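PDB 6Z9K: PrgA from Enterococcus faecalis, which provides surface exclusion that protects the enterococcal cell against unwanted conjugation, extending far outside the cell and carrying this metal-binding CAP domain. Local coordinates for residues Pro20-Asp25 with Met174-Gly179; Asn48-Lys53 with Ser166-Leu171; Ala110-Thr115 with Asn126-Glu131. All coordinates share one frame; numbering follows the deposited sequence.

How the contacts relate
From the N terminus, the loop before helix 26-29 supplies the first half of contact 1, and the loop between helices 32-45 and 53-57 supplies the first half of contact 2. Both find their partners on helix 160-176, contact 2 midway along it and contact 1 at its C-terminal end. Contact 2 therefore closes a loop nested inside that of contact 1, and their centres lie about 18 Å apart. Contact 3 is the most local, joining helix 100-112 to helix 122-132 inside both larger loops. It lies on the opposite side of the chain's centre, its centre about 29 Å from that of contact 1 and about 28 Å from that of contact 2.

Contact 1: Pro20-Asp25 with Met174-Gly179; sequences PKFSAD and MLFDDG
Phe22 and Phe176 meet because Phe22 swings CG away from its own backbone nitrogen (chi1 -169°), sending its ring toward the last turn of helix 160-176, while Phe176 turns CG opposite its own carbonyl carbon (chi1 -49°), which brings the CD1-CE1 side of its ring to Phe22. The two form an offset edge-to-face aromatic pair, which joins the N-terminal segment of this CAP domain to the end of one of its long helices. The centroids stand 5.2 Å apart and the planes are inclined at 67°, the edge of Phe176 being directed at the face of Phe22. Leu175 adds a second partner: its CB lies 4.3 Å from Phe22 CZ, while its carbonyl oxygen sits at the edge of the Phe22 ring, near the ring plane. That same oxygen accepts a weak hydrogen bond from Tyr26 OH. Around the pair, Phe22 also touches Leu186 of helix 184-189, and Phe176 packs on Ala42 of helix 32-45. Just past the helix, Asp178 OD1 is hydrogen-bonded to ND1 of His185, a ligand of the magnesium ion, as a second-shell partner. The tightest touch between the aromatic rings is Phe22 CE1 to Phe176 CE1, at 3.4 Å.

Contact 2: Asn48-Lys53 with Ser166-Leu171; sequences NFPTSK and SIRKML
Arg168 reaches from helix 160-176 into the loop at Phe49 and Pro50, and its side chain meets each of them with a different part. The aliphatic portion goes to Phe49: Arg168 CD lies at the edge of the ring, near its plane, 3.8 Å from Phe49 CD1, and Arg168 CB is 4.1 Å from Phe49 CE1. The flat end goes to Pro50: Pro50 CD lies over one face of the guanidinium, off its centre and 3.9 Å from Arg168 NE. Ring and guanidinium planes are 63° apart. The arginine is stretched out, CG pointing away from the backbone nitrogen (chi1 -173°) and the rest of the chain straight as far as NE, which carries the guanidinium beyond the phenyl ring to the proline.

In the next shell, three main-chain carbonyls fix the rotation of that guanidinium, NE being hydrogen-bonded to Lys14 O, NH2 to Gly15 O and NH1 to Asn46 O, while Lys14 NZ ties back to the loop at Pro50 O. Phe49 is positioned by an edge-to-face pairing with Tyr161.

The contact lays the loop after helix 32-45 against the middle of helix 160-176 in the CAP domain; Tyr79 of helix 70-90 touches both Phe49 and Arg168, while Ile167, Met170 and Leu171 pack against strand 211-217, the middle strand of the domain's three-stranded antiparallel sheet.

Contact 3: Ala110-Thr115 with Asn126-Glu131; sequences AKYSDT and NKAAKE
Tyr112 and Glu131 share the one hydrogen bond between these segments, a short one of 2.5 Å from Tyr112 OH to Glu131 OE1. The carboxylate oxygen lies in the plane of the tyrosine ring, at its edge, and accepts through its syn lone pair. The two flat groups are nearly perpendicular, at 80°, and the two side chains arrive from opposite directions.

The ionic interaction lies within one helix. Lys127 NZ forms a salt bridge with Glu131 OE2 at 2.7 Å, an i to i+4 pair that also uses a syn lone pair, so each carboxylate oxygen has its own partner. These two bonds hold the carboxylate in a fixed rotation, and the lysine charge nearby would probably stabilise its anionic form.

Over one face of the ring the contacts are of the pi type. Lys127 CD makes a CH-pi contact, 4.1 Å from the centroid of the Tyr112 ring. The bend at the end of the lysine chain (chi4 -70°) then turns NZ back over the hydroxyl end of the same face, 3.5 Å from Tyr112 CZ, as an off-centre cation-pi partner 4.1 Å from the centroid and 33° off the ring normal.

This arrangement bridges two consecutive helices of the CAP domain, 100-112 and 122-132, with Tyr112 the last residue of the first and Lys127 and Glu131 one turn apart on the second.

Ala128 meets the ring near CD2, through both its backbone and its methyl group. Ala128 CB is 4.2 Å from Tyr112 CD2, and Ala128 N lies near the ring plane, 3.9 Å from Tyr112 CD2. Ala128 also packs on Phe105 and Ile109 of helix 100-112, while Tyr112 touches Ala124 of helix 122-132.

Contact 1: Pro20-Asp25 with Met174-Gly179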
ATOM      1  N   PRO A  20      20.506   6.245  -2.420  1.00 18.13           N
ATOM      2  CA  PRO A  20      20.995   7.574  -2.076  1.00 18.89           C
ATOM      3  C   PRO A  20      20.197   8.674  -2.759  1.00 18.23           C
ATOM      4  O   PRO A  20      19.702   8.467  -3.882  1.00 18.16           O
ATOM      5  CB  PRO A  20      22.451   7.569  -2.584  1.00 19.08           C
ATOM      6  CG  PRO A  20      22.809   6.110  -2.714  1.00 18.81           C
ATOM      7  CD  PRO A  20      21.503   5.444  -3.133  1.00 18.20           C
ATOM      8  N   LYS A  21      20.013   9.786  -2.054  1.00 18.03           N
ATOM      9  CA  LYS A  21      19.317  11.000  -2.530  1.00 18.82           C
ATOM     10  C   LYS A  21      17.821  10.801  -2.607  1.00 18.08           C
ATOM     11  O   LYS A  21      17.132  11.710  -3.038  1.00 18.06           O
ATOM     12  CB  LYS A  21      19.833  11.477  -3.891  1.00 19.27           C
ATOM     13  CG  LYS A  21      21.329  11.648  -3.919  1.00 20.14           C
ATOM     14  CD  LYS A  21      21.740  12.313  -5.190  1.00 20.83           C
ATOM     15  CE  LYS A  21      23.210  12.186  -5.418  1.00 21.57           C
ATOM     16  NZ  LYS A  21      23.643  12.797  -6.695  1.00 21.87           N
ATOM     17  N   PHE A  22      17.280   9.761  -1.994  1.00 17.25           N
ATOM     18  CA  PHE A  22      15.816   9.598  -1.942  1.00 17.56           C
ATOM     19  C   PHE A  22      15.176  10.663  -1.057  1.00 18.27           C
ATOM     20  O   PHE A  22      15.751  11.046  -0.035  1.00 18.64           O
ATOM     21  CB  PHE A  22      15.448   8.194  -1.472  1.00 17.03           C
ATOM     22  CG  PHE A  22      13.971   7.889  -1.647  1.00 16.71           C
ATOM     23  CD1 PHE A  22      13.407   7.809  -2.911  1.00 16.75           C
ATOM     24  CD2 PHE A  22      13.139   7.684  -0.559  1.00 17.93           C
ATOM     25  CE1 PHE A  22      12.064   7.488  -3.080  1.00 17.25           C
ATOM     26  CE2 PHE A  22      11.780   7.444  -0.733  1.00 17.16           C
ATOM     27  CZ  PHE A  22      11.270   7.300  -1.989  1.00 16.85           C
ATOM     28  N   SER A  23      14.012  11.157  -1.480  1.00 17.95           N
ATOM     29  CA  SER A  23      13.168  12.093  -0.707  1.00 18.64           C
ATOM     30  C   SER A  23      11.759  12.008  -1.263  1.00 18.58           C
ATOM     31  O   SER A  23      11.595  11.402  -2.333  1.00 20.40           O
ATOM     32  CB  SER A  23      13.677  13.505  -0.784  1.00 19.67           C
ATOM     33  OG  SER A  23      13.493  14.012  -2.090  1.00 21.31           O
ATOM     34  N   ALA A  24      10.797  12.533  -0.523  1.00 20.01           N
ATOM     35  CA  ALA A  24       9.381  12.466  -0.909  1.00 20.21           C
ATOM     36  C   ALA A  24       9.149  13.309  -2.175  1.00 22.60           C
ATOM     37  O   ALA A  24       8.125  13.090  -2.823  1.00 23.77           O
ATOM     38  CB  ALA A  24       8.536  12.926   0.250  1.00 20.95           C
ATOM     39  N   ASP A  25      10.115  14.137  -2.566  1.00 23.48           N
ATOM     40  CA  ASP A  25       9.930  15.057  -3.720  1.00 25.33           C
ATOM     41  C   ASP A  25      11.170  14.991  -4.602  1.00 23.48           C
ATOM     42  O   ASP A  25      11.533  16.016  -5.226  1.00 23.97           O
ATOM     43  CB  ASP A  25       9.609  16.469  -3.222  1.00 27.96           C
ATOM     44  CG  ASP A  25      10.611  17.056  -2.265  1.00 32.06           C
ATOM     45  OD1 ASP A  25      11.523  16.310  -1.875  1.00 34.12           O
ATOM     46  OD2 ASP A  25      10.506  18.291  -1.961  1.00 38.74           O
ATOM     47  N   MET A 174       5.687   2.403  -7.144  1.00 16.04           N
ATOM     48  CA  MET A 174       5.129   3.717  -6.845  1.00 16.30           C
ATOM     49  C   MET A 174       6.208   4.630  -6.255  1.00 17.37           C
ATOM     50  O   MET A 174       6.193   5.805  -6.561  1.00 17.52           O
ATOM     51  CB  MET A 174       3.943   3.609  -5.909  1.00 17.23           C
ATOM     52  CG  MET A 174       2.736   3.033  -6.629  1.00 18.11           C
ATOM     53  SD  MET A 174       1.329   2.843  -5.489  1.00 20.99           S
ATOM     54  CE  MET A 174       0.048   2.455  -6.676  1.00 21.20           C
ATOM     55  N   LEU A 175       7.116   4.090  -5.440  1.00 17.37           N
ATOM     56  CA  LEU A 175       8.179   4.940  -4.837  1.00 17.60           C
ATOM     57  C   LEU A 175       9.277   5.257  -5.858  1.00 18.43           C
ATOM     58  O   LEU A 175       9.871   6.336  -5.713  1.00 18.45           O
ATOM     59  CB  LEU A 175       8.773   4.210  -3.640  1.00 17.70           C
ATOM     60  CG  LEU A 175       7.812   3.988  -2.497  1.00 17.83           C
ATOM     61  CD1 LEU A 175       8.431   3.058  -1.462  1.00 18.80           C
ATOM     62  CD2 LEU A 175       7.436   5.278  -1.831  1.00 19.39           C
ATOM     63  N   PHE A 176       9.607   4.375  -6.795  1.00 17.88           N
ATOM     64  CA  PHE A 176      10.834   4.532  -7.615  1.00 18.89           C
ATOM     65  C   PHE A 176      10.599   4.523  -9.121  1.00 19.87           C
ATOM     66  O   PHE A 176      11.587   4.667  -9.844  1.00 21.09           O
ATOM     67  CB  PHE A 176      11.866   3.462  -7.255  1.00 18.16           C
ATOM     68  CG  PHE A 176      12.117   3.321  -5.794  1.00 18.90           C
ATOM     69  CD1 PHE A 176      12.539   4.407  -5.024  1.00 18.39           C
ATOM     70  CD2 PHE A 176      12.044   2.079  -5.200  1.00 18.90           C
ATOM     71  CE1 PHE A 176      12.776   4.252  -3.669  1.00 19.12           C
ATOM     72  CE2 PHE A 176      12.275   1.940  -3.851  1.00 19.39           C
ATOM     73  CZ  PHE A 176      12.663   3.011  -3.082  1.00 19.29           C
ATOM     74  N   ASP A 177       9.363   4.308  -9.602  1.00 19.45           N
ATOM     75  CA  ASP A 177       9.152   4.201 -11.060  1.00 21.23           C
ATOM     76  C   ASP A 177       7.838   4.862 -11.419  1.00 20.39           C
ATOM     77  O   ASP A 177       7.154   4.342 -12.304  1.00 22.51           O
ATOM     78  CB  ASP A 177       9.239   2.753 -11.522  1.00 23.42           C
ATOM     79  CG  ASP A 177       9.368   2.648 -13.015  1.00 25.07           C
ATOM     80  OD1 ASP A 177       9.869   3.625 -13.623  1.00 25.70           O
ATOM     81  OD2 ASP A 177       8.973   1.599 -13.532  1.00 28.05           O
ATOM     82  N   ASP A 178       7.518   5.988 -10.779  1.00 18.86           N
ATOM     83  CA  ASP A 178       6.180   6.624 -10.920  1.00 19.19           C
ATOM     84  C   ASP A 178       6.214   7.792 -11.902  1.00 19.80           C
ATOM     85  O   ASP A 178       5.296   8.550 -11.887  1.00 20.35           O
ATOM     86  CB  ASP A 178       5.702   7.136  -9.572  1.00 18.43           C
ATOM     87  CG  ASP A 178       4.231   7.269  -9.397  1.00 18.61           C
ATOM     88  OD1 ASP A 178       3.522   6.421 -10.008  1.00 19.23           O
ATOM     89  OD2 ASP A 178       3.805   8.185  -8.651  1.00 20.23           O
ATOM     90  N   GLY A 179       7.244   7.946 -12.711  1.00 21.41           N
ATOM     91  CA  GLY A 179       7.432   9.178 -13.516  1.00 24.34           C
ATOM     92  C   GLY A 179       6.465   9.236 -14.685  1.00 26.04           C
ATOM     93  O   GLY A 179       6.154  10.352 -15.122  1.00 27.83           O
TER

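Contact 2: Asn48-Lys53 with Ser166-Leu171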
ATOM      1  N   ASN A  48      14.254  -8.354  -6.150  1.00 23.80           N
ATOM      2  CA  ASN A  48      14.104  -9.718  -5.587  1.00 25.47           C
ATOM      3  C   ASN A  48      13.163  -9.609  -4.402  1.00 24.47           C
ATOM      4  O   ASN A  48      13.408  -8.795  -3.552  1.00 27.09           O
ATOM      5  CB  ASN A  48      15.434 -10.345  -5.188  1.00 27.27           C
ATOM      6  CG  ASN A  48      16.338 -10.503  -6.396  1.00 30.21           C
ATOM      7  OD1 ASN A  48      17.341  -9.806  -6.535  1.00 35.50           O
ATOM      8  ND2 ASN A  48      15.911 -11.317  -7.344  1.00 33.42           N
ATOM      9  N   PHE A  49      12.068 -10.348  -4.402  1.00 24.25           N
ATOM     10  CA  PHE A  49      11.192 -10.481  -3.209  1.00 23.49           C
ATOM     11  C   PHE A  49      11.901 -11.301  -2.143  1.00 23.91           C
ATOM     12  O   PHE A  49      12.158 -12.506  -2.336  1.00 26.95           O
ATOM     13  CB  PHE A  49       9.873 -11.130  -3.587  1.00 22.96           C
ATOM     14  CG  PHE A  49       8.875 -11.130  -2.465  1.00 23.48           C
ATOM     15  CD1 PHE A  49       8.457  -9.951  -1.884  1.00 22.06           C
ATOM     16  CD2 PHE A  49       8.316 -12.313  -2.028  1.00 24.34           C
ATOM     17  CE1 PHE A  49       7.533  -9.949  -0.850  1.00 22.29           C
ATOM     18  CE2 PHE A  49       7.381 -12.306  -1.011  1.00 24.78           C
ATOM     19  CZ  PHE A  49       7.006 -11.128  -0.419  1.00 23.11           C
ATOM     20  N   PRO A  50      12.238 -10.697  -0.987  1.00 23.18           N
ATOM     21  CA  PRO A  50      12.956 -11.405   0.062  1.00 25.47           C
ATOM     22  C   PRO A  50      12.067 -12.509   0.642  1.00 27.51           C
ATOM     23  O   PRO A  50      10.951 -12.212   1.027  1.00 27.02           O
ATOM     24  CB  PRO A  50      13.273 -10.325   1.087  1.00 24.83           C
ATOM     25  CG  PRO A  50      13.145  -9.074   0.317  1.00 24.39           C
ATOM     26  CD  PRO A  50      11.995  -9.301  -0.629  1.00 23.33           C
ATOM     27  N   THR A  51      12.588 -13.727   0.688  1.00 31.48           N
ATOM     28  CA  THR A  51      11.808 -14.948   1.042  1.00 35.97           C
ATOM     29  C   THR A  51      12.467 -15.707   2.209  1.00 38.55           C
ATOM     30  O   THR A  51      13.699 -15.903   2.179  1.00 40.73           O
ATOM     31  CB  THR A  51      11.624 -15.802  -0.220  1.00 37.53           C
ATOM     32  OG1 THR A  51      12.918 -16.149  -0.719  1.00 44.66           O
ATOM     33  CG2 THR A  51      10.828 -15.091  -1.295  1.00 37.35           C
ATOM     34  N   SER A  52      11.685 -16.074   3.225  1.00 40.86           N
ATOM     35  CA  SER A  52      12.103 -16.972   4.335  1.00 43.04           C
ATOM     36  C   SER A  52      11.398 -18.316   4.156  1.00 45.67           C
ATOM     37  O   SER A  52      10.622 -18.442   3.187  1.00 41.81           O
ATOM     38  CB  SER A  52      11.778 -16.347   5.661  1.00 42.48           C
ATOM     39  OG  SER A  52      10.381 -16.378   5.897  1.00 43.06           O
ATOM     40  N   LYS A  53      11.645 -19.313   5.020  1.00 50.24           N
ATOM     41  CA  LYS A  53      10.950 -20.622   4.856  1.00 53.09           C
ATOM     42  C   LYS A  53       9.471 -20.420   5.198  1.00 52.85           C
ATOM     43  O   LYS A  53       8.631 -21.033   4.523  1.00 54.13           O
ATOM     44  CB  LYS A  53      11.654 -21.762   5.605  1.00 57.95           C
ATOM     45  CG  LYS A  53      12.575 -22.594   4.710  1.00 61.80           C
ATOM     46  CD  LYS A  53      13.573 -23.509   5.419  1.00 64.09           C
ATOM     47  CE  LYS A  53      12.914 -24.644   6.174  1.00 67.05           C
ATOM     48  NZ  LYS A  53      13.876 -25.322   7.079  1.00 69.33           N
ATOM     49  N   SER A 166       3.097  -9.088  -4.517  1.00 18.31           N
ATOM     50  CA  SER A 166       2.481  -8.058  -5.386  1.00 17.68           C
ATOM     51  C   SER A 166       2.485  -6.703  -4.681  1.00 16.87           C
ATOM     52  O   SER A 166       2.722  -5.674  -5.313  1.00 16.30           O
ATOM     53  CB  SER A 166       1.072  -8.508  -5.706  1.00 18.63           C
ATOM     54  OG  SER A 166       1.082  -9.697  -6.514  1.00 21.05           O
ATOM     55  N   ILE A 167       2.127  -6.700  -3.410  1.00 16.19           N
ATOM     56  CA  ILE A 167       2.067  -5.438  -2.637  1.00 15.75           C
ATOM     57  C   ILE A 167       3.455  -4.822  -2.570  1.00 14.88           C
ATOM     58  O   ILE A 167       3.579  -3.585  -2.788  1.00 14.99           O
ATOM     59  CB  ILE A 167       1.406  -5.645  -1.268  1.00 15.48           C
ATOM     60  CG1 ILE A 167      -0.088  -5.911  -1.435  1.00 15.98           C
ATOM     61  CG2 ILE A 167       1.734  -4.463  -0.371  1.00 15.66           C
ATOM     62  CD1 ILE A 167      -0.735  -6.433  -0.203  1.00 16.69           C
ATOM     63  N   ARG A 168       4.484  -5.605  -2.285  1.00 15.46           N
ATOM     64  CA  ARG A 168       5.812  -4.969  -2.192  1.00 15.44           C
ATOM     65  C   ARG A 168       6.196  -4.433  -3.576  1.00 15.78           C
ATOM     66  O   ARG A 168       6.783  -3.363  -3.636  1.00 16.30           O
ATOM     67  CB  ARG A 168       6.845  -5.952  -1.660  1.00 17.11           C
ATOM     68  CG  ARG A 168       8.179  -5.269  -1.389  1.00 16.68           C
ATOM     69  CD  ARG A 168       9.223  -6.316  -1.011  1.00 17.58           C
ATOM     70  NE  ARG A 168      10.495  -5.719  -0.618  1.00 17.98           N
ATOM     71  CZ  ARG A 168      11.502  -5.413  -1.427  1.00 18.15           C
ATOM     72  NH1 ARG A 168      11.455  -5.655  -2.706  1.00 18.36           N
ATOM     73  NH2 ARG A 168      12.614  -4.889  -0.933  1.00 19.31           N
ATOM     74  N   LYS A 169       5.947  -5.156  -4.654  1.00 16.38           N
ATOM     75  CA  LYS A 169       6.317  -4.744  -6.030  1.00 18.38           C
ATOM     76  C   LYS A 169       5.565  -3.453  -6.340  1.00 17.97           C
ATOM     77  O   LYS A 169       6.146  -2.530  -6.912  1.00 17.91           O
ATOM     78  CB  LYS A 169       5.980  -5.841  -7.057  1.00 20.78           C
ATOM     79  CG  LYS A 169       6.518  -5.522  -8.441  1.00 23.44           C
ATOM     80  CD  LYS A 169       6.354  -6.687  -9.375  1.00 27.56           C
ATOM     81  CE  LYS A 169       6.443  -6.272 -10.831  1.00 32.09           C
ATOM     82  NZ  LYS A 169       5.911  -7.340 -11.741  1.00 34.62           N
ATOM     83  N   MET A 170       4.282  -3.400  -5.987  1.00 17.58           N
ATOM     84  CA  MET A 170       3.471  -2.174  -6.175  1.00 17.83           C
ATOM     85  C   MET A 170       4.084  -0.990  -5.431  1.00 17.47           C
ATOM     86  O   MET A 170       4.228   0.089  -6.025  1.00 16.07           O
ATOM     87  CB  MET A 170       2.025  -2.426  -5.722  1.00 19.20           C
ATOM     88  CG  MET A 170       1.171  -1.208  -5.789  1.00 21.08           C
ATOM     89  SD  MET A 170      -0.434  -1.548  -5.040  1.00 23.14           S
ATOM     90  CE  MET A 170      -0.242  -3.284  -4.700  1.00 30.76           C
ATOM     91  N   LEU A 171       4.483  -1.154  -4.177  1.00 16.27           N
ATOM     92  CA  LEU A 171       5.087  -0.019  -3.445  1.00 15.79           C
ATOM     93  C   LEU A 171       6.400   0.379  -4.101  1.00 15.65           C
ATOM     94  O   LEU A 171       6.659   1.568  -4.184  1.00 15.09           O
ATOM     95  CB  LEU A 171       5.294  -0.402  -1.972  1.00 16.27           C
ATOM     96  CG  LEU A 171       4.015  -0.579  -1.146  1.00 16.77           C
ATOM     97  CD1 LEU A 171       4.327  -1.142   0.236  1.00 17.53           C
ATOM     98  CD2 LEU A 171       3.238   0.726  -1.060  1.00 16.70           C
TER

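Contact 3: Ala110-Thr115 with Asn126-Glu131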
ATOM      1  N   ALA A 110     -13.501  -0.967  -2.074  1.00 14.74           N
ATOM      2  CA  ALA A 110     -13.269  -2.146  -2.936  1.00 15.46           C
ATOM      3  C   ALA A 110     -14.626  -2.691  -3.398  1.00 16.93           C
ATOM      4  O   ALA A 110     -14.809  -2.907  -4.641  1.00 17.86           O
ATOM      5  CB  ALA A 110     -12.408  -3.146  -2.166  1.00 16.00           C
ATOM      6  N   LYS A 111     -15.560  -2.859  -2.478  1.00 17.84           N
ATOM      7  CA  LYS A 111     -16.912  -3.400  -2.761  1.00 19.11           C
ATOM      8  C   LYS A 111     -17.645  -2.522  -3.792  1.00 17.85           C
ATOM      9  O   LYS A 111     -18.292  -3.048  -4.719  1.00 18.10           O
ATOM     10  CB  LYS A 111     -17.717  -3.397  -1.459  1.00 22.76           C
ATOM     11  CG  LYS A 111     -19.075  -4.030  -1.573  1.00 27.64           C
ATOM     12  CD  LYS A 111     -19.683  -4.304  -0.225  1.00 31.08           C
ATOM     13  CE  LYS A 111     -20.084  -3.081   0.559  1.00 31.16           C
ATOM     14  NZ  LYS A 111     -21.236  -3.429   1.421  1.00 33.79           N
ATOM     15  N   TYR A 112     -17.512  -1.209  -3.685  1.00 15.15           N
ATOM     16  CA  TYR A 112     -18.255  -0.264  -4.532  1.00 14.96           C
ATOM     17  C   TYR A 112     -17.539  -0.020  -5.858  1.00 15.48           C
ATOM     18  O   TYR A 112     -18.168   0.583  -6.738  1.00 15.47           O
ATOM     19  CB  TYR A 112     -18.487   1.040  -3.776  1.00 14.60           C
ATOM     20  CG  TYR A 112     -19.415   0.924  -2.583  1.00 14.58           C
ATOM     21  CD1 TYR A 112     -20.297  -0.146  -2.426  1.00 15.55           C
ATOM     22  CD2 TYR A 112     -19.471   1.938  -1.648  1.00 14.67           C
ATOM     23  CE1 TYR A 112     -21.171  -0.209  -1.355  1.00 15.81           C
ATOM     24  CE2 TYR A 112     -20.331   1.899  -0.576  1.00 14.93           C
ATOM     25  CZ  TYR A 112     -21.217   0.829  -0.450  1.00 15.49           C
ATOM     26  OH  TYR A 112     -22.078   0.810   0.615  1.00 16.31           O
ATOM     27  N   SER A 113     -16.261  -0.394  -5.975  1.00 15.61           N
ATOM     28  CA  SER A 113     -15.478  -0.104  -7.205  1.00 16.44           C
ATOM     29  C   SER A 113     -15.856  -1.070  -8.343  1.00 18.13           C
ATOM     30  O   SER A 113     -15.888  -2.283  -8.124  1.00 19.27           O
ATOM     31  CB  SER A 113     -13.993  -0.137  -6.945  1.00 16.72           C
ATOM     32  OG  SER A 113     -13.615   0.986  -6.156  1.00 15.58           O
ATOM     33  N   ASP A 114     -16.104  -0.494  -9.499  1.00 18.16           N
ATOM     34  CA  ASP A 114     -16.481  -1.219 -10.745  1.00 20.02           C
ATOM     35  C   ASP A 114     -15.342  -2.190 -11.104  1.00 20.33           C
ATOM     36  O   ASP A 114     -14.238  -1.724 -11.449  1.00 20.23           O
ATOM     37  CB  ASP A 114     -16.856  -0.194 -11.814  1.00 21.29           C
ATOM     38  CG  ASP A 114     -17.131  -0.771 -13.181  1.00 23.65           C
ATOM     39  OD1 ASP A 114     -17.167  -2.064 -13.290  1.00 24.50           O
ATOM     40  OD2 ASP A 114     -17.380   0.042 -14.127  1.00 25.16           O
ATOM     41  N   THR A 115     -15.611  -3.499 -11.086  1.00 21.20           N
ATOM     42  CA  THR A 115     -14.556  -4.512 -11.321  1.00 22.88           C
ATOM     43  C   THR A 115     -14.126  -4.476 -12.777  1.00 25.48           C
ATOM     44  O   THR A 115     -12.998  -5.014 -13.056  1.00 29.40           O
ATOM     45  CB  THR A 115     -15.000  -5.914 -10.922  1.00 23.66           C
ATOM     46  OG1 THR A 115     -16.236  -6.167 -11.590  1.00 24.87           O
ATOM     47  CG2 THR A 115     -15.154  -6.056  -9.429  1.00 24.29           C
ATOM     48  N   ASN A 126     -16.066   8.198  -3.203  1.00 13.48           N
ATOM     49  CA  ASN A 126     -16.871   9.201  -2.482  1.00 14.59           C
ATOM     50  C   ASN A 126     -18.095   8.582  -1.801  1.00 14.04           C
ATOM     51  O   ASN A 126     -18.429   9.029  -0.702  1.00 14.37           O
ATOM     52  CB  ASN A 126     -17.245  10.320  -3.422  1.00 15.53           C
ATOM     53  CG  ASN A 126     -16.035  11.182  -3.716  1.00 16.96           C
ATOM     54  OD1 ASN A 126     -15.385  11.634  -2.786  1.00 17.23           O
ATOM     55  ND2 ASN A 126     -15.719  11.413  -4.990  1.00 17.07           N
ATOM     56  N   LYS A 127     -18.672   7.555  -2.397  1.00 13.49           N
ATOM     57  CA  LYS A 127     -19.819   6.897  -1.733  1.00 13.72           C
ATOM     58  C   LYS A 127     -19.320   6.230  -0.444  1.00 13.20           C
ATOM     59  O   LYS A 127     -19.970   6.337   0.622  1.00 13.05           O
ATOM     60  CB  LYS A 127     -20.450   5.864  -2.653  1.00 13.92           C
ATOM     61  CG  LYS A 127     -21.684   5.163  -2.117  1.00 14.48           C
ATOM     62  CD  LYS A 127     -22.215   4.113  -3.091  1.00 15.02           C
ATOM     63  CE  LYS A 127     -23.648   3.725  -2.816  1.00 15.74           C
ATOM     64  NZ  LYS A 127     -23.843   2.942  -1.561  1.00 15.71           N
ATOM     65  N   ALA A 128     -18.244   5.493  -0.518  1.00 13.24           N
ATOM     66  CA  ALA A 128     -17.606   4.861   0.648  1.00 13.04           C
ATOM     67  C   ALA A 128     -17.232   5.943   1.667  1.00 13.43           C
ATOM     68  O   ALA A 128     -17.403   5.747   2.860  1.00 14.34           O
ATOM     69  CB  ALA A 128     -16.401   4.045   0.235  1.00 13.02           C
ATOM     70  N   ALA A 129     -16.655   7.038   1.198  1.00 13.82           N
ATOM     71  CA  ALA A 129     -16.221   8.105   2.115  1.00 14.25           C
ATOM     72  C   ALA A 129     -17.436   8.592   2.893  1.00 14.56           C
ATOM     73  O   ALA A 129     -17.414   8.604   4.143  1.00 14.98           O
ATOM     74  CB  ALA A 129     -15.567   9.199   1.327  1.00 14.69           C
ATOM     75  N   LYS A 130     -18.515   8.916   2.207  1.00 15.32           N
ATOM     76  CA  LYS A 130     -19.678   9.490   2.908  1.00 17.19           C
ATOM     77  C   LYS A 130     -20.195   8.490   3.959  1.00 16.48           C
ATOM     78  O   LYS A 130     -20.472   8.868   5.120  1.00 15.72           O
ATOM     79  CB  LYS A 130     -20.761   9.828   1.908  1.00 20.10           C
ATOM     80  CG  LYS A 130     -22.015  10.344   2.604  1.00 24.34           C
ATOM     81  CD  LYS A 130     -23.191  10.472   1.710  1.00 30.28           C
ATOM     82  CE  LYS A 130     -24.449  10.806   2.515  1.00 34.41           C
ATOM     83  NZ  LYS A 130     -24.711  12.260   2.535  1.00 38.51           N
ATOM     84  N   GLU A 131     -20.278   7.203   3.597  1.00 15.40           N
ATOM     85  CA  GLU A 131     -20.863   6.205   4.509  1.00 16.09           C
ATOM     86  C   GLU A 131     -19.957   5.938   5.701  1.00 16.59           C
ATOM     87  O   GLU A 131     -20.475   5.448   6.736  1.00 18.35           O
ATOM     88  CB  GLU A 131     -21.099   4.928   3.750  1.00 15.74           C
ATOM     89  CG  GLU A 131     -22.219   5.085   2.750  1.00 16.06           C
ATOM     90  CD  GLU A 131     -22.404   3.883   1.832  1.00 16.01           C
ATOM     91  OE1 GLU A 131     -21.922   2.781   2.168  1.00 16.34           O
ATOM     92  OE2 GLU A 131     -23.114   4.064   0.822  1.00 16.60           O
TER